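Local coordinates for fructosamine deglycase FrlB (Bacillus subtilis, PDB 3EUA), which converts a range of fructosamine 6-phosphates into glucose 6-phosphate and a free amino acid, at residues 104-109 and 113-118; 59-64 and 91-96; 77-82 and 143-148; 36-41 and 207-212; 166-171 and 296-301. All coordinates share one frame; numbering follows the deposited sequence.

Contact 1: 104-109 and 113-118; sequences TIAMTF and SPLAQE
Leu115, in the first turn of helix 114-118, sets its branched end on Ala106 of strand 103-108, with Leu115 CG 3.6 Å from Ala106 CB. Both methyls stay on the same small target, Leu115 CD1 at 3.9 Å from Ala106 CB and CD2 only slightly farther. CG stands opposite the backbone N (chi1 175°), which extends the leucine toward the strand; its CD2 also comes within 4.0 Å of Met107 O. The polar end of the contact is looser. Thr108 OG1 and Ser113 OG are 4.0 Å apart and no bond joins them; each is engaged elsewhere, the threonine hydroxyl with Ser82 O, His83 O and Lys110 N, the serine hydroxyl with Lys110 O. Ser113 is the N-cap of the helix. With chi1 at 66° its OG lies between its own N and carbonyl carbon and accepts a weak capping hydrogen bond from Ala116 N, 3.3 Å. The contact belongs to the beta-alpha-beta unit of strand 103-108, helix 114-118 and strand 121-124 in the SIS fold; Leu115 also packs on Ala94 of helix 88-99, while Ile105 and Met107 turn from the strand to helix 137-153.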
# COMPACT_ATOMS: atom_id res chain seq x y z
N THR A 104 16.05 -8.34 -15.70
CA THR A 104 15.35 -7.07 -15.73
C THR A 104 14.70 -6.76 -17.06
O THR A 104 15.31 -6.93 -18.11
CB THR A 104 16.31 -5.88 -15.39
OG1 THR A 104 17.44 -5.89 -16.25
CG2 THR A 104 16.77 -5.96 -13.96
N ILE A 105 13.46 -6.29 -16.98
CA ILE A 105 12.74 -5.87 -18.16
C ILE A 105 12.12 -4.52 -17.83
O ILE A 105 11.45 -4.38 -16.83
CB ILE A 105 11.68 -6.89 -18.58
CG1 ILE A 105 10.96 -6.35 -19.83
CG2 ILE A 105 10.71 -7.15 -17.40
CD1 ILE A 105 10.19 -7.38 -20.66
N ALA A 106 12.38 -3.52 -18.68
CA ALA A 106 11.88 -2.20 -18.50
C ALA A 106 10.90 -1.84 -19.59
O ALA A 106 11.14 -2.15 -20.76
CB ALA A 106 13.06 -1.20 -18.50
N MSE A 107 9.78 -1.22 -19.19
CA MSE A 107 8.81 -0.69 -20.09
C MSE A 107 9.04 0.82 -20.14
O MSE A 107 9.34 1.44 -19.12
CB MSE A 107 7.42 -0.95 -19.59
CG MSE A 107 7.11 -2.39 -19.40
SE MSE A 107 5.31 -2.53 -18.68
CE MSE A 107 4.52 -1.75 -20.01
N THR A 108 8.93 1.42 -21.33
CA THR A 108 9.09 2.83 -21.47
C THR A 108 8.48 3.31 -22.78
O THR A 108 8.18 2.50 -23.66
CB THR A 108 10.59 3.17 -21.39
OG1 THR A 108 10.76 4.59 -21.39
CG2 THR A 108 11.40 2.51 -22.56
N PHE A 109 8.27 4.60 -22.90
CA PHE A 109 7.80 5.21 -24.13
C PHE A 109 9.03 5.62 -24.96
O PHE A 109 8.93 5.82 -26.17
CB PHE A 109 6.90 6.40 -23.77
CG PHE A 109 6.30 7.12 -24.95
CD1 PHE A 109 5.42 6.47 -25.77
CD2 PHE A 109 6.57 8.47 -25.18
CE1 PHE A 109 4.83 7.13 -26.85
CE2 PHE A 109 6.00 9.14 -26.22
CZ PHE A 109 5.12 8.46 -27.08
N SER A 113 16.35 5.90 -23.86
CA SER A 113 16.47 6.45 -22.51
C SER A 113 17.45 5.72 -21.61
O SER A 113 17.78 4.57 -21.86
CB SER A 113 15.11 6.37 -21.86
OG SER A 113 14.74 5.02 -21.68
N PRO A 114 17.92 6.40 -20.55
CA PRO A 114 18.77 5.79 -19.52
C PRO A 114 18.19 4.48 -18.91
O PRO A 114 18.94 3.55 -18.68
CB PRO A 114 18.86 6.89 -18.47
CG PRO A 114 18.76 8.11 -19.24
CD PRO A 114 17.76 7.84 -20.32
N LEU A 115 16.89 4.40 -18.68
CA LEU A 115 16.29 3.17 -18.15
C LEU A 115 16.48 2.02 -19.14
O LEU A 115 16.85 0.90 -18.77
CB LEU A 115 14.81 3.36 -17.85
CG LEU A 115 14.05 2.11 -17.39
CD1 LEU A 115 14.72 1.40 -16.14
CD2 LEU A 115 12.62 2.51 -17.11
N ALA A 116 16.23 2.31 -20.42
CA ALA A 116 16.38 1.32 -21.46
C ALA A 116 17.83 0.86 -21.51
O ALA A 116 18.11 -0.33 -21.71
CB ALA A 116 15.94 1.89 -22.79
N GLN A 117 18.76 1.77 -21.28
CA GLN A 117 20.17 1.42 -21.31
C GLN A 117 20.54 0.49 -20.17
O GLN A 117 21.36 -0.39 -20.36
CB GLN A 117 21.01 2.68 -21.29
CG GLN A 117 20.81 3.56 -22.52
CD GLN A 117 21.46 4.93 -22.35
OE1 GLN A 117 22.40 5.07 -21.56
NE2 GLN A 117 20.95 5.95 -23.07
N GLU A 118 19.94 0.68 -18.99
CA GLU A 118 20.26 -0.15 -17.82
C GLU A 118 19.59 -1.52 -17.82
O GLU A 118 20.19 -2.48 -17.34
CB GLU A 118 19.86 0.56 -16.52
CG GLU A 118 20.57 1.85 -16.24
CD GLU A 118 22.07 1.68 -16.08
OE1 GLU A 118 22.55 0.56 -15.77
OE2 GLU A 118 22.77 2.69 -16.25

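Contact 2: 59-64 and 91-96; sequences YSANEF and VKAAAF
Phe64 and Phe96 meet in an offset edge-to-face pair, the edge of Phe96 directed at the face of Phe64, with planes at 89° and centroids 5.9 Å apart. The touching atoms are Phe64 CE2 and Phe96 CD2, 3.8 Å from each other, and CE2 lies near the plane of the Phe96 ring. Ala93 CB packs beside the Phe64 ring, 3.8 Å from Phe64 CD2 and 4.1 Å from Ala61 CB. The two small side chains are consistent with the close approach of helices 61-67 and 88-99, where the CA atoms of Ala61 and Ala93 are 5.9 Å apart. An extended first torsion, chi1 178°, carries the Phe96 ring toward the other helix. In the next shell, Leu72 touches both rings and Val31 of strand 27-32 lies against Ala61, Phe64 and Ala93. Beyond that, Ser60 and Glu63, which take no part in the packing, make hydrogen bonds across the subunit boundary, Ser60 to Glu231 and Glu63 to His228, both of the second subunit. The pair of helices thus packs over strand 27-32 in the parallel sheet of the first SIS domain, with helix 114-118 flanking helix 88-99 at Ala94.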
# COMPACT_ATOMS: atom_id res chain seq x y z
N TYR A 59 7.06 -2.28 -5.10
CA TYR A 59 7.63 -1.15 -4.34
C TYR A 59 7.85 0.04 -5.22
O TYR A 59 8.03 -0.10 -6.42
CB TYR A 59 9.02 -1.48 -3.76
CG TYR A 59 9.10 -2.73 -2.93
CD1 TYR A 59 8.62 -2.76 -1.63
CD2 TYR A 59 9.65 -3.90 -3.46
CE1 TYR A 59 8.67 -3.94 -0.88
CE2 TYR A 59 9.72 -5.07 -2.70
CZ TYR A 59 9.23 -5.08 -1.42
OH TYR A 59 9.26 -6.26 -0.66
N SER A 60 7.85 1.20 -4.60
CA SER A 60 8.22 2.43 -5.25
C SER A 60 9.74 2.23 -5.46
O SER A 60 10.37 1.54 -4.66
CB SER A 60 7.94 3.63 -4.35
OG SER A 60 8.23 4.85 -5.04
N ALA A 61 10.31 2.78 -6.53
CA ALA A 61 11.73 2.48 -6.86
C ALA A 61 12.77 2.76 -5.80
O ALA A 61 13.70 1.98 -5.62
CB ALA A 61 12.13 3.17 -8.15
N ASN A 62 12.66 3.89 -5.10
CA ASN A 62 13.68 4.21 -4.12
C ASN A 62 13.48 3.36 -2.86
O ASN A 62 14.44 3.01 -2.19
CB ASN A 62 13.73 5.72 -3.83
CG ASN A 62 15.13 6.26 -3.86
OD1 ASN A 62 16.06 5.52 -4.21
ND2 ASN A 62 15.30 7.55 -3.57
N GLU A 63 12.22 3.02 -2.56
CA GLU A 63 11.91 2.11 -1.46
C GLU A 63 12.55 0.75 -1.78
O GLU A 63 13.15 0.16 -0.95
CB GLU A 63 10.40 1.97 -1.27
CG GLU A 63 9.98 0.97 -0.18
CD GLU A 63 10.26 1.43 1.26
OE1 GLU A 63 10.06 2.63 1.59
OE2 GLU A 63 10.62 0.56 2.10
N PHE A 64 12.39 0.26 -3.01
CA PHE A 64 13.00 -1.02 -3.44
C PHE A 64 14.49 -1.08 -3.20
O PHE A 64 15.01 -2.04 -2.64
CB PHE A 64 12.67 -1.23 -4.94
CG PHE A 64 13.41 -2.37 -5.60
CD1 PHE A 64 13.05 -3.69 -5.36
CD2 PHE A 64 14.43 -2.11 -6.52
CE1 PHE A 64 13.70 -4.72 -5.97
CE2 PHE A 64 15.07 -3.15 -7.17
CZ PHE A 64 14.69 -4.46 -6.90
N VAL A 91 15.73 4.26 -12.91
CA VAL A 91 16.95 3.96 -13.62
C VAL A 91 17.93 3.27 -12.66
O VAL A 91 18.48 2.22 -12.97
CB VAL A 91 17.60 5.23 -14.20
CG1 VAL A 91 19.04 4.96 -14.71
CG2 VAL A 91 16.73 5.85 -15.30
N LYS A 92 18.10 3.85 -11.48
CA LYS A 92 19.00 3.28 -10.49
C LYS A 92 18.48 1.93 -10.02
O LYS A 92 19.25 1.03 -9.82
CB LYS A 92 19.24 4.23 -9.31
N ALA A 93 17.16 1.77 -9.86
CA ALA A 93 16.61 0.47 -9.45
C ALA A 93 16.93 -0.63 -10.46
O ALA A 93 17.20 -1.77 -10.05
CB ALA A 93 15.09 0.52 -9.21
N ALA A 94 16.92 -0.29 -11.75
CA ALA A 94 17.24 -1.26 -12.82
C ALA A 94 18.69 -1.70 -12.68
O ALA A 94 18.99 -2.91 -12.75
CB ALA A 94 17.01 -0.67 -14.26
N ALA A 95 19.58 -0.73 -12.50
CA ALA A 95 21.01 -1.02 -12.35
C ALA A 95 21.27 -1.84 -11.08
O ALA A 95 22.04 -2.80 -11.09
CB ALA A 95 21.84 0.27 -12.32
N PHE A 96 20.60 -1.47 -10.01
CA PHE A 96 20.69 -2.16 -8.73
C PHE A 96 20.29 -3.63 -8.84
O PHE A 96 21.03 -4.50 -8.38
CB PHE A 96 19.81 -1.44 -7.71
CG PHE A 96 19.78 -2.09 -6.37
CD1 PHE A 96 20.87 -2.01 -5.53
CD2 PHE A 96 18.67 -2.76 -5.94
CE1 PHE A 96 20.84 -2.60 -4.28
CE2 PHE A 96 18.66 -3.34 -4.69
CZ PHE A 96 19.72 -3.26 -3.89

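Contact 3: 77-82 and 143-148; sequences LVILCS and QIVFGT
Strand 77-82 and helix 143-148 run nearly antiparallel, at 167°, with axes 11.3 Å apart, and face each other through Leu77 and Ile79 on one side and Ile144, Val145 and Thr148 on the other. This is a helix packed on the sheet of the SIS alpha-beta-alpha sandwich: strand 76-82 is the middle strand of a five-stranded parallel sheet, and helix 137-153 packs on one of its faces. Leu77 and Ile79 turn to the helix, whereas the alternate residues Val78 and Leu80 turn to the other face, where both touch Val31. Ile79 and Ile144 pass one another side by side, pointing opposite ways, and their closest atoms are Ile79 CD1 and Ile144 CG2, at 4.0 Å. The same CD1 meets Val145 CG2 more loosely, at 4.4 Å. One helical turn on, Leu77 and Thr148 approach tip to tip, Leu77 CD2 being 3.8 Å from Thr148 CG2. With chi1 at -65°, Thr148 sends this methyl to the far side from its backbone N and keeps OG1 beside the N, where the hydroxyl can turn back along the helix. An alanine here would remove both branches, and would probably leave a gap beside Leu77 CD2 and Ile144 O with one donor fewer. Helix 41-50 covers Val145 from another side, and Ile105 of strand 103-108 packs on both Ile79 and Ile144. Ile144 O is gripped twice from opposite faces of its carbonyl plane: by Thr148 N at 2.8 Å and by Thr148 OG1 at 2.7 Å, the hydroxyl tilted 34° from that plane.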
# COMPACT_ATOMS: atom_id res chain seq x y z
N LEU A 77 12.99 -11.75 -11.14
CA LEU A 77 12.59 -11.03 -12.33
C LEU A 77 12.14 -9.67 -11.80
O LEU A 77 11.31 -9.63 -10.86
CB LEU A 77 11.38 -11.68 -12.97
CG LEU A 77 10.73 -10.97 -14.14
CD1 LEU A 77 11.74 -10.74 -15.24
CD2 LEU A 77 9.50 -11.78 -14.65
N VAL A 78 12.67 -8.58 -12.35
CA VAL A 78 12.27 -7.24 -11.91
C VAL A 78 11.67 -6.54 -13.13
O VAL A 78 12.29 -6.45 -14.17
CB VAL A 78 13.44 -6.48 -11.28
CG1 VAL A 78 13.01 -5.09 -10.83
CG2 VAL A 78 13.99 -7.26 -10.06
N ILE A 79 10.43 -6.09 -13.00
CA ILE A 79 9.74 -5.42 -14.06
C ILE A 79 9.68 -3.95 -13.67
O ILE A 79 9.14 -3.62 -12.60
CB ILE A 79 8.31 -5.95 -14.25
CG1 ILE A 79 8.31 -7.43 -14.63
CG2 ILE A 79 7.58 -5.14 -15.35
CD1 ILE A 79 6.95 -8.06 -14.66
N LEU A 80 10.26 -3.09 -14.51
CA LEU A 80 10.30 -1.66 -14.26
C LEU A 80 9.55 -0.86 -15.33
O LEU A 80 9.37 -1.33 -16.47
CB LEU A 80 11.74 -1.15 -14.12
CG LEU A 80 12.61 -1.94 -13.14
CD1 LEU A 80 13.59 -2.90 -13.88
CD2 LEU A 80 13.36 -0.99 -12.25
N CYS A 81 9.10 0.33 -14.97
CA CYS A 81 8.41 1.19 -15.91
C CYS A 81 8.70 2.65 -15.63
O CYS A 81 8.72 3.08 -14.47
CB CYS A 81 6.92 0.94 -15.85
SG CYS A 81 6.04 1.91 -17.08
N SER A 82 8.93 3.41 -16.69
CA SER A 82 9.14 4.84 -16.66
C SER A 82 8.76 5.36 -18.03
O SER A 82 9.35 4.94 -19.02
CB SER A 82 10.60 5.22 -16.40
OG SER A 82 10.78 6.64 -16.50
N GLN A 143 0.95 -8.27 -21.29
CA GLN A 143 1.60 -9.22 -22.21
C GLN A 143 2.78 -9.90 -21.48
O GLN A 143 2.95 -11.13 -21.53
CB GLN A 143 2.10 -8.50 -23.46
CG GLN A 143 1.04 -7.88 -24.37
CD GLN A 143 1.65 -7.08 -25.51
OE1 GLN A 143 2.67 -7.46 -26.06
NE2 GLN A 143 1.00 -5.98 -25.90
N ILE A 144 3.57 -9.08 -20.78
CA ILE A 144 4.71 -9.57 -20.00
C ILE A 144 4.26 -10.48 -18.85
O ILE A 144 4.80 -11.59 -18.66
CB ILE A 144 5.52 -8.40 -19.39
CG1 ILE A 144 6.08 -7.49 -20.51
CG2 ILE A 144 6.65 -8.95 -18.52
CD1 ILE A 144 6.80 -6.17 -20.05
N VAL A 145 3.29 -10.00 -18.07
CA VAL A 145 2.81 -10.72 -16.89
C VAL A 145 2.15 -12.06 -17.23
O VAL A 145 2.57 -13.10 -16.71
CB VAL A 145 1.87 -9.81 -16.06
CG1 VAL A 145 1.10 -10.56 -14.98
CG2 VAL A 145 2.71 -8.70 -15.45
N PHE A 146 1.16 -12.06 -18.11
CA PHE A 146 0.51 -13.33 -18.49
C PHE A 146 1.44 -14.23 -19.28
O PHE A 146 1.35 -15.45 -19.18
CB PHE A 146 -0.78 -13.10 -19.26
CG PHE A 146 -1.93 -12.64 -18.38
CD1 PHE A 146 -2.73 -13.56 -17.72
CD2 PHE A 146 -2.18 -11.30 -18.20
CE1 PHE A 146 -3.76 -13.13 -16.89
CE2 PHE A 146 -3.20 -10.88 -17.38
CZ PHE A 146 -3.99 -11.79 -16.73
N GLY A 147 2.32 -13.62 -20.05
CA GLY A 147 3.32 -14.36 -20.80
C GLY A 147 4.27 -15.09 -19.86
O GLY A 147 4.58 -16.23 -20.10
N THR A 148 4.74 -14.39 -18.83
CA THR A 148 5.67 -14.94 -17.82
C THR A 148 5.04 -16.13 -17.11
O THR A 148 5.67 -17.18 -16.97
CB THR A 148 6.11 -13.82 -16.85
OG1 THR A 148 6.88 -12.85 -17.58
CG2 THR A 148 6.94 -14.38 -15.69

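Contact 4: 36-41 and 207-212; sequences SSAIMY and VAYSYS
Ala38 and Tyr41 pack against Tyr209 and Ser210, bringing the first SIS domain onto helix 205-220 of the second. Segment 36-41 follows strand 27-32 of the first sheet and holds a type I turn from Ala38 to Tyr41, in which Tyr41 N bonds to Ala38 O; the turn puts both residues on the side that faces the helix. The apolar contacts centre on Ala38 CB. It lies 3.7 Å from Ser210 CB and, at the rim of the Tyr209 ring and near its plane, 4.0 Å from Tyr209 CD2. Ala38 and Ser210 are both small, and their CA atoms come to 5.7 Å. The aromatic contact pairs Tyr41 with Tyr209. Their planes are 27° from parallel, but the rings are slid apart, with centroids at 5.8 Å, and barely overlap. A chi1 of 175° swings the Tyr209 ring out beside segment 36-41. No hydrogen bond joins the two segments; the polar link is to the partner chain, where Tyr209 OH bonds to Glu231 of the second subunit. Behind the interface, Ile39 packs on helix 137-153 and Val207 on helix 288-313. Tyr41 OH makes the nearest approach to the Tyr209 ring: it sits over one face, displaced toward the rim, 4.0 Å from Tyr209 CE2.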
# COMPACT_ATOMS: atom_id res chain seq x y z
N SER A 36 3.54 5.26 -12.69
CA SER A 36 4.09 4.01 -13.28
C SER A 36 4.08 2.86 -12.31
O SER A 36 4.13 1.73 -12.77
CB SER A 36 5.49 4.21 -13.83
OG SER A 36 5.40 4.97 -15.00
N SER A 37 4.10 3.14 -11.00
CA SER A 37 3.99 2.10 -9.99
C SER A 37 2.53 1.71 -9.92
O SER A 37 2.21 0.52 -9.86
CB SER A 37 4.44 2.59 -8.63
OG SER A 37 4.31 1.60 -7.62
N ALA A 38 1.63 2.70 -9.97
CA ALA A 38 0.18 2.42 -9.87
C ALA A 38 -0.31 1.45 -10.94
O ALA A 38 -1.18 0.62 -10.66
CB ALA A 38 -0.62 3.69 -9.93
N ILE A 39 0.22 1.54 -12.16
CA ILE A 39 -0.23 0.64 -13.22
C ILE A 39 0.12 -0.82 -12.95
O ILE A 39 -0.38 -1.70 -13.63
CB ILE A 39 0.29 1.01 -14.64
CG1 ILE A 39 1.77 0.61 -14.85
CG2 ILE A 39 -0.01 2.49 -14.98
CD1 ILE A 39 2.15 0.61 -16.35
N MSE A 40 0.99 -1.07 -11.98
CA MSE A 40 1.38 -2.45 -11.66
C MSE A 40 0.54 -3.16 -10.61
O MSE A 40 0.72 -4.37 -10.38
CB MSE A 40 2.83 -2.47 -11.22
CG MSE A 40 3.81 -2.27 -12.39
SE MSE A 40 5.61 -1.96 -11.82
CE MSE A 40 6.23 -1.40 -13.54
N TYR A 41 -0.37 -2.43 -9.96
CA TYR A 41 -1.18 -3.02 -8.91
C TYR A 41 -2.02 -4.18 -9.44
O TYR A 41 -2.12 -5.22 -8.77
CB TYR A 41 -2.04 -1.97 -8.20
CG TYR A 41 -1.26 -1.10 -7.22
CD1 TYR A 41 -0.15 -0.38 -7.62
CD2 TYR A 41 -1.71 -0.91 -5.94
CE1 TYR A 41 0.53 0.45 -6.73
CE2 TYR A 41 -1.04 -0.07 -5.05
CZ TYR A 41 0.07 0.60 -5.45
OH TYR A 41 0.75 1.42 -4.57
N VAL A 207 -5.77 2.09 -9.67
CA VAL A 207 -6.48 3.08 -10.50
C VAL A 207 -6.92 4.26 -9.64
O VAL A 207 -6.76 5.43 -10.04
CB VAL A 207 -7.70 2.44 -11.27
CG1 VAL A 207 -8.49 3.46 -12.05
CG2 VAL A 207 -7.20 1.35 -12.16
N ALA A 208 -7.47 3.96 -8.45
CA ALA A 208 -7.86 4.95 -7.48
C ALA A 208 -6.62 5.70 -6.99
O ALA A 208 -6.59 6.95 -6.92
CB ALA A 208 -8.53 4.27 -6.29
N TYR A 209 -5.59 4.95 -6.63
CA TYR A 209 -4.35 5.57 -6.14
C TYR A 209 -3.79 6.56 -7.16
O TYR A 209 -3.45 7.71 -6.82
CB TYR A 209 -3.35 4.48 -5.75
CG TYR A 209 -1.97 4.98 -5.34
CD1 TYR A 209 -1.77 5.64 -4.11
CD2 TYR A 209 -0.87 4.75 -6.12
CE1 TYR A 209 -0.52 6.08 -3.72
CE2 TYR A 209 0.40 5.20 -5.74
CZ TYR A 209 0.57 5.85 -4.54
OH TYR A 209 1.84 6.31 -4.17
N SER A 210 -3.69 6.12 -8.41
CA SER A 210 -3.16 6.98 -9.47
C SER A 210 -4.04 8.21 -9.63
O SER A 210 -3.57 9.33 -9.78
CB SER A 210 -3.12 6.22 -10.80
OG SER A 210 -2.36 6.96 -11.72
N TYR A 211 -5.35 8.02 -9.60
CA TYR A 211 -6.22 9.21 -9.78
C TYR A 211 -5.97 10.19 -8.67
O TYR A 211 -5.96 11.40 -8.89
CB TYR A 211 -7.69 8.86 -9.79
CG TYR A 211 -8.52 9.84 -10.58
CD1 TYR A 211 -8.52 9.81 -11.94
CD2 TYR A 211 -9.32 10.76 -9.96
CE1 TYR A 211 -9.25 10.70 -12.69
CE2 TYR A 211 -10.10 11.65 -10.70
CZ TYR A 211 -10.06 11.59 -12.07
OH TYR A 211 -10.78 12.46 -12.84
N SER A 212 -5.79 9.68 -7.46
CA SER A 212 -5.53 10.54 -6.31
C SER A 212 -4.20 11.28 -6.37
O SER A 212 -4.15 12.52 -6.29
CB SER A 212 -5.58 9.76 -4.97
OG SER A 212 -6.92 9.36 -4.65

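Contact 5: 166-171 and 296-301; sequences DQLQAV and PLVLNR
Around Leu297 and Val298, which Leu168 and Val171 touch, helix 288-313 is held by the bond from Asn300 N to Pro296 O, 2.9 Å. This is helix-to-helix packing: helix 158-190 lies against helix 288-313 of the second SIS domain, the local axes 10.3 Å apart and crossing at -36°. The contact itself is wholly apolar. Leu168 parts its two methyls between two neighbours, CD2 going to Leu297 CD2 at 3.7 Å and CD1 to Val298 CG2, also at 3.7 Å. CD2 touches Leu297 CB as well, the two side chains lying almost perpendicular. An alanine in place of Leu168 would probably open a gap between the helices and leave Leu297 CD2 and Val298 CG2 without their leucine methyls. Helix 288-313 is kinked at Pro296 and Leu297, whose N atoms have no bond to the preceding turn. Tyr138 and Tyr142 of helix 137-153 also touch Leu297, while Tyr281 and Phe283 border Val298. In Val298, chi1 at -174° turns CG1 away from the backbone N and leaves CG2 beside it, and this second methyl, CG2, also meets Val171 CG1 at 3.9 Å.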
# COMPACT_ATOMS: atom_id res chain seq x y z
N ASP A 166 -7.10 -7.21 -26.92
CA ASP A 166 -7.39 -6.81 -28.30
C ASP A 166 -8.84 -6.29 -28.41
O ASP A 166 -9.09 -5.27 -29.07
CB ASP A 166 -7.17 -7.96 -29.26
CG ASP A 166 -7.14 -7.51 -30.74
OD1 ASP A 166 -6.69 -6.36 -30.99
OD2 ASP A 166 -7.52 -8.32 -31.62
N GLN A 167 -9.76 -6.97 -27.73
CA GLN A 167 -11.18 -6.57 -27.69
C GLN A 167 -11.45 -5.39 -26.75
O GLN A 167 -12.51 -4.76 -26.82
CB GLN A 167 -12.01 -7.74 -27.21
CG GLN A 167 -12.01 -8.92 -28.13
CD GLN A 167 -12.80 -8.70 -29.41
OE1 GLN A 167 -13.70 -7.86 -29.47
NE2 GLN A 167 -12.50 -9.49 -30.43
N LEU A 168 -10.49 -5.05 -25.88
CA LEU A 168 -10.72 -4.01 -24.88
C LEU A 168 -10.82 -2.59 -25.46
O LEU A 168 -11.45 -1.72 -24.86
CB LEU A 168 -9.64 -4.05 -23.79
CG LEU A 168 -10.08 -3.52 -22.44
CD1 LEU A 168 -11.18 -4.48 -21.88
CD2 LEU A 168 -8.90 -3.43 -21.50
N GLN A 169 -10.20 -2.32 -26.61
CA GLN A 169 -10.31 -0.97 -27.16
C GLN A 169 -11.77 -0.66 -27.47
O GLN A 169 -12.21 0.44 -27.23
CB GLN A 169 -9.45 -0.74 -28.39
CG GLN A 169 -9.40 0.73 -28.86
CD GLN A 169 -8.82 1.66 -27.83
OE1 GLN A 169 -7.92 1.28 -27.07
NE2 GLN A 169 -9.30 2.92 -27.82
N ALA A 170 -12.53 -1.63 -27.99
CA ALA A 170 -13.94 -1.40 -28.29
C ALA A 170 -14.70 -1.12 -26.99
O ALA A 170 -15.64 -0.31 -26.98
CB ALA A 170 -14.53 -2.60 -29.03
N VAL A 171 -14.28 -1.77 -25.90
CA VAL A 171 -14.89 -1.56 -24.58
C VAL A 171 -14.66 -0.11 -24.14
O VAL A 171 -15.58 0.55 -23.66
CB VAL A 171 -14.34 -2.54 -23.48
CG1 VAL A 171 -15.11 -2.38 -22.17
CG2 VAL A 171 -14.41 -4.03 -23.95
N PRO A 296 -10.03 -2.94 -14.53
CA PRO A 296 -9.33 -1.71 -14.09
C PRO A 296 -8.80 -0.81 -15.22
O PRO A 296 -8.70 0.42 -15.05
CB PRO A 296 -8.16 -2.22 -13.26
CG PRO A 296 -8.28 -3.67 -13.12
CD PRO A 296 -9.42 -4.16 -13.98
N LEU A 297 -8.41 -1.44 -16.34
CA LEU A 297 -7.94 -0.68 -17.52
C LEU A 297 -9.05 0.19 -18.07
O LEU A 297 -8.83 1.36 -18.41
CB LEU A 297 -7.42 -1.58 -18.62
CG LEU A 297 -6.07 -2.22 -18.39
CD1 LEU A 297 -5.95 -2.94 -17.03
CD2 LEU A 297 -5.79 -3.18 -19.52
N VAL A 298 -10.24 -0.36 -18.12
CA VAL A 298 -11.39 0.40 -18.60
C VAL A 298 -11.76 1.53 -17.64
O VAL A 298 -12.03 2.64 -18.06
CB VAL A 298 -12.62 -0.50 -18.75
CG1 VAL A 298 -13.73 0.31 -19.39
CG2 VAL A 298 -12.29 -1.72 -19.63
N LEU A 299 -11.77 1.23 -16.34
CA LEU A 299 -12.08 2.22 -15.31
C LEU A 299 -11.07 3.37 -15.40
O LEU A 299 -11.43 4.56 -15.37
CB LEU A 299 -12.13 1.55 -13.92
CG LEU A 299 -13.35 0.65 -13.57
CD1 LEU A 299 -13.10 -0.27 -12.35
CD2 LEU A 299 -14.59 1.56 -13.36
N ASN A 300 -9.81 3.01 -15.57
CA ASN A 300 -8.77 3.99 -15.72
C ASN A 300 -8.95 4.90 -16.94
O ASN A 300 -8.68 6.12 -16.86
CB ASN A 300 -7.41 3.32 -15.85
CG ASN A 300 -6.30 4.30 -15.87
OD1 ASN A 300 -6.13 5.03 -14.91
ND2 ASN A 300 -5.48 4.29 -16.94
N ARG A 301 -9.34 4.31 -18.06
CA ARG A 301 -9.55 5.08 -19.29
C ARG A 301 -10.71 6.05 -19.14
O ARG A 301 -10.64 7.20 -19.55
CB ARG A 301 -9.81 4.15 -20.47
CG ARG A 301 -10.03 4.86 -21.83
CD ARG A 301 -8.77 5.68 -22.26
NE ARG A 301 -9.01 6.59 -23.37
CZ ARG A 301 -9.45 7.84 -23.26
NH1 ARG A 301 -9.73 8.38 -22.09
NH2 ARG A 301 -9.61 8.57 -24.34

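Contacts 1, 2 and 3 share the five-stranded sheet of the first SIS domain. Contacts 1 and 2, with centres 12 Å apart, meet where Leu115 CD1 lies 3.6 Å from Ala94 CB; contacts 1 and 3 are joined by a probable hydrogen bond between strands, Met107 N to Leu80 O, 2.8 Å. Contact 4 links this domain to the second and touches contact 3 through Met40 CE and Cys81 CB, at 3.4 Å. Val207 then carries contact 4 to contact 5, whose centre is about 29 Å from that of contact 2. In SIS relatives sugar phosphates bind near the C-terminal strand ends, so the ends of contacts 3 and 4, at Ser82 and Ser36, probably lie near the active site.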